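Beta-galactosidase (Geobacillus stearothermophilus, PDB 4OIF) probably hydrolyses terminal non-reducing beta-D-galactose residues from beta-D-galactosides, as a zinc-containing, homotrimeric member of glycoside hydrolase family 42. Local coordinates at residues D520-T532 against T582-I594. Sequence-based numbering, arbitrary orientation.
Sequences DLREMFGMEPIET and TSNQYGKGQAYYI
Phe-525 lays one ring face over Ala-591, whose CB stands 3.5 Å from CD1, while at the ring edge CE1 lies 3.2 Å from Tyr-592 O. Next to it the helix end is fixed by Asn-584: ND2 donates to Met-524 O at 2.7 Å, with a nearly straight N-H...O angle of 164°. The oxygen lies in the amide plane, whereas the donor sits above the carbonyl plane of Met-524. One water gives protons to Phe-525 O (2.9 Å) and Ala-591 O (2.8 Å) and accepts one from Thr-582 OG1 (2.7 Å), satisfying three polar atoms. Met-527, its chain folded back at the last two torsions, turns its methyl CE over the Tyr-593 face in a CH-pi contact, 3.7 Å from the ring centroid, and SD beside the ring adds a Met-aromatic contact. The packing thins toward the tight turn 586-589. There partly exposed Tyr-586 covers Met-524 CA with one ring face, but its OH stays 3.9 Å from OE1 of Glu-523, also partly exposed. Helix 520-525 crosses strand 589-594 at 102°, covering a beta hairpin closed by a type II' turn within the mixed sheet of the trimerisation domain, an alpha/beta fold of the glutamine amidotransferase-like clan.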
# COMPACT_ATOMS: atom_id res chain seq x y z
N ASP A 520 -39.45 -17.06 12.24
CA ASP A 520 -40.03 -15.84 12.79
C ASP A 520 -39.95 -14.69 11.81
O ASP A 520 -40.94 -14.02 11.57
CB ASP A 520 -39.34 -15.45 14.10
CG ASP A 520 -39.76 -16.32 15.27
OD1 ASP A 520 -40.70 -17.12 15.12
OD2 ASP A 520 -39.15 -16.18 16.37
N LEU A 521 -38.77 -14.48 11.22
CA LEU A 521 -38.57 -13.41 10.24
C LEU A 521 -39.40 -13.65 8.97
O LEU A 521 -40.00 -12.71 8.43
CB LEU A 521 -37.08 -13.28 9.87
CG LEU A 521 -36.13 -12.91 11.02
CD1 LEU A 521 -34.72 -12.96 10.51
CD2 LEU A 521 -36.43 -11.53 11.62
N ARG A 522 -39.44 -14.89 8.50
CA ARG A 522 -40.24 -15.24 7.33
C ARG A 522 -41.69 -14.85 7.56
O ARG A 522 -42.31 -14.19 6.72
CB ARG A 522 -40.14 -16.74 7.00
CG ARG A 522 -40.98 -17.11 5.76
CD ARG A 522 -41.07 -18.62 5.50
NE ARG A 522 -41.75 -19.33 6.59
CZ ARG A 522 -41.18 -20.28 7.32
NH1 ARG A 522 -39.92 -20.63 7.08
NH2 ARG A 522 -41.85 -20.88 8.30
N GLU A 523 -42.21 -15.25 8.71
CA GLU A 523 -43.58 -14.94 9.09
C GLU A 523 -43.80 -13.43 9.16
O GLU A 523 -44.76 -12.91 8.60
CB GLU A 523 -43.91 -15.57 10.44
CG GLU A 523 -44.39 -17.01 10.37
CD GLU A 523 -44.47 -17.66 11.75
OE1 GLU A 523 -44.33 -16.94 12.76
OE2 GLU A 523 -44.66 -18.89 11.81
N MET A 524 -42.90 -12.74 9.85
CA MET A 524 -43.00 -11.30 10.04
C MET A 524 -43.11 -10.57 8.71
O MET A 524 -44.04 -9.79 8.49
CB MET A 524 -41.80 -10.78 10.82
CG MET A 524 -41.78 -11.19 12.28
SD MET A 524 -40.16 -11.00 13.02
CE MET A 524 -39.96 -9.23 12.81
N PHE A 525 -42.15 -10.83 7.82
CA PHE A 525 -42.03 -10.09 6.58
C PHE A 525 -42.87 -10.68 5.45
O PHE A 525 -43.01 -10.07 4.40
CB PHE A 525 -40.55 -10.01 6.16
CG PHE A 525 -39.71 -9.15 7.05
CD1 PHE A 525 -39.59 -7.78 6.80
CD2 PHE A 525 -39.06 -9.69 8.15
CE1 PHE A 525 -38.82 -6.97 7.63
CE2 PHE A 525 -38.29 -8.88 8.98
CZ PHE A 525 -38.17 -7.51 8.72
N GLY A 526 -43.40 -11.88 5.66
CA GLY A 526 -44.22 -12.52 4.64
C GLY A 526 -43.45 -12.79 3.36
O GLY A 526 -44.02 -12.84 2.28
N MET A 527 -42.15 -12.97 3.49
CA MET A 527 -41.28 -13.30 2.37
C MET A 527 -39.98 -13.90 2.91
O MET A 527 -39.83 -14.06 4.13
CB MET A 527 -41.00 -12.05 1.50
CG MET A 527 -40.66 -10.78 2.27
SD MET A 527 -39.06 -10.79 3.12
CE MET A 527 -37.89 -10.85 1.77
N GLU A 528 -39.06 -14.26 2.03
CA GLU A 528 -37.70 -14.59 2.46
C GLU A 528 -36.69 -14.31 1.37
O GLU A 528 -37.01 -14.37 0.17
CB GLU A 528 -37.60 -16.04 2.91
CG GLU A 528 -38.07 -17.06 1.89
CD GLU A 528 -38.02 -18.48 2.44
OE1 GLU A 528 -37.00 -18.86 3.06
OE2 GLU A 528 -39.02 -19.21 2.26
N PRO A 529 -35.46 -13.98 1.76
CA PRO A 529 -34.41 -13.80 0.75
C PRO A 529 -33.86 -15.16 0.34
O PRO A 529 -33.69 -16.01 1.21
CB PRO A 529 -33.36 -12.96 1.47
CG PRO A 529 -33.52 -13.34 2.92
CD PRO A 529 -34.96 -13.71 3.13
N ILE A 530 -33.59 -15.39 -0.94
CA ILE A 530 -32.95 -16.66 -1.27
C ILE A 530 -31.58 -16.47 -1.90
O ILE A 530 -30.82 -17.42 -1.97
CB ILE A 530 -33.83 -17.53 -2.18
CG1 ILE A 530 -34.03 -16.88 -3.54
CG2 ILE A 530 -35.18 -17.78 -1.53
CD1 ILE A 530 -34.95 -17.68 -4.45
N GLU A 531 -31.27 -15.26 -2.36
CA GLU A 531 -29.97 -15.01 -2.99
C GLU A 531 -29.52 -13.57 -2.88
O GLU A 531 -30.28 -12.64 -3.16
CB GLU A 531 -29.98 -15.40 -4.47
CG GLU A 531 -28.59 -15.27 -5.10
CD GLU A 531 -28.51 -15.73 -6.54
OE1 GLU A 531 -29.53 -16.14 -7.12
OE2 GLU A 531 -27.40 -15.67 -7.10
N THR A 532 -28.27 -13.39 -2.47
CA THR A 532 -27.66 -12.08 -2.39
C THR A 532 -26.77 -11.88 -3.59
O THR A 532 -25.77 -12.57 -3.75
CB THR A 532 -26.84 -11.90 -1.10
OG1 THR A 532 -27.71 -11.89 0.04
CG2 THR A 532 -26.08 -10.58 -1.15
N THR A 582 -40.87 -5.06 -0.36
CA THR A 582 -42.09 -5.72 0.14
C THR A 582 -42.60 -5.13 1.45
O THR A 582 -41.83 -4.56 2.23
CB THR A 582 -41.87 -7.24 0.36
OG1 THR A 582 -41.00 -7.45 1.48
CG2 THR A 582 -41.25 -7.88 -0.86
N SER A 583 -43.90 -5.27 1.69
CA SER A 583 -44.52 -4.88 2.95
C SER A 583 -45.44 -5.99 3.43
O SER A 583 -46.00 -6.73 2.63
CB SER A 583 -45.33 -3.58 2.80
OG SER A 583 -46.52 -3.82 2.08
N ASN A 584 -45.61 -6.09 4.73
CA ASN A 584 -46.41 -7.17 5.27
C ASN A 584 -46.99 -6.86 6.64
O ASN A 584 -46.28 -6.51 7.58
CB ASN A 584 -45.56 -8.43 5.33
CG ASN A 584 -46.37 -9.64 5.65
OD1 ASN A 584 -47.26 -10.02 4.88
ND2 ASN A 584 -46.07 -10.28 6.77
N GLN A 585 -48.31 -6.99 6.77
CA GLN A 585 -48.94 -6.76 8.06
C GLN A 585 -48.76 -8.01 8.89
O GLN A 585 -48.90 -9.12 8.39
CB GLN A 585 -50.41 -6.41 7.90
CG GLN A 585 -50.65 -5.36 6.82
CD GLN A 585 -52.09 -4.92 6.76
OE1 GLN A 585 -52.97 -5.57 7.31
NE2 GLN A 585 -52.34 -3.81 6.07
N TYR A 586 -48.43 -7.81 10.15
CA TYR A 586 -48.16 -8.94 11.03
C TYR A 586 -48.64 -8.58 12.41
O TYR A 586 -48.11 -7.67 13.05
CB TYR A 586 -46.67 -9.28 11.02
CG TYR A 586 -46.29 -10.42 11.93
CD1 TYR A 586 -46.52 -11.73 11.57
CD2 TYR A 586 -45.69 -10.17 13.16
CE1 TYR A 586 -46.17 -12.77 12.40
CE2 TYR A 586 -45.33 -11.20 14.00
CZ TYR A 586 -45.58 -12.50 13.62
OH TYR A 586 -45.23 -13.54 14.47
N GLY A 587 -49.66 -9.29 12.89
CA GLY A 587 -50.29 -8.91 14.14
C GLY A 587 -50.78 -7.49 13.99
O GLY A 587 -51.39 -7.15 12.97
N LYS A 588 -50.50 -6.63 14.96
CA LYS A 588 -50.92 -5.23 14.86
C LYS A 588 -49.96 -4.38 14.03
O LYS A 588 -50.29 -3.27 13.64
CB LYS A 588 -51.07 -4.61 16.25
CG LYS A 588 -52.25 -5.13 17.05
CD LYS A 588 -52.29 -4.46 18.42
CE LYS A 588 -53.28 -5.13 19.37
NZ LYS A 588 -53.21 -4.55 20.74
N GLY A 589 -48.78 -4.91 13.72
CA GLY A 589 -47.76 -4.10 13.07
C GLY A 589 -47.49 -4.38 11.61
O GLY A 589 -48.29 -5.01 10.91
N GLN A 590 -46.35 -3.88 11.15
CA GLN A 590 -45.95 -3.97 9.75
C GLN A 590 -44.46 -4.22 9.62
O GLN A 590 -43.67 -3.70 10.39
CB GLN A 590 -46.32 -2.71 9.00
CG GLN A 590 -47.63 -2.78 8.28
CD GLN A 590 -47.65 -1.84 7.10
OE1 GLN A 590 -47.45 -0.64 7.26
NE2 GLN A 590 -47.88 -2.38 5.91
N ALA A 591 -44.08 -5.01 8.61
CA ALA A 591 -42.68 -5.28 8.34
C ALA A 591 -42.39 -5.08 6.85
O ALA A 591 -43.01 -5.70 5.99
CB ALA A 591 -42.31 -6.69 8.79
N TYR A 592 -41.45 -4.19 6.58
CA TYR A 592 -40.99 -3.89 5.23
C TYR A 592 -39.59 -4.46 4.97
O TYR A 592 -38.70 -4.38 5.82
CB TYR A 592 -40.94 -2.38 5.01
CG TYR A 592 -42.26 -1.67 5.08
CD1 TYR A 592 -42.88 -1.45 6.30
CD2 TYR A 592 -42.88 -1.19 3.93
CE1 TYR A 592 -44.09 -0.79 6.38
CE2 TYR A 592 -44.08 -0.52 4.00
CZ TYR A 592 -44.68 -0.32 5.23
OH TYR A 592 -45.88 0.33 5.31
N TYR A 593 -39.38 -5.01 3.77
CA TYR A 593 -38.07 -5.47 3.37
C TYR A 593 -37.62 -4.73 2.12
O TYR A 593 -38.34 -4.69 1.12
CB TYR A 593 -38.09 -6.98 3.12
CG TYR A 593 -36.72 -7.61 2.94
CD1 TYR A 593 -36.20 -7.84 1.67
CD2 TYR A 593 -35.95 -7.98 4.05
CE1 TYR A 593 -34.94 -8.43 1.50
CE2 TYR A 593 -34.68 -8.57 3.89
CZ TYR A 593 -34.19 -8.79 2.61
OH TYR A 593 -32.95 -9.37 2.45
N ILE A 594 -36.43 -4.14 2.19
CA ILE A 594 -35.86 -3.47 1.03
C ILE A 594 -34.72 -4.30 0.45
O ILE A 594 -33.66 -4.41 1.07
CB ILE A 594 -35.33 -2.06 1.38
CG1 ILE A 594 -36.47 -1.16 1.87
CG2 ILE A 594 -34.68 -1.47 0.16
CD1 ILE A 594 -36.02 0.08 2.59
O HOH W 1 -42.19 -7.32 3.91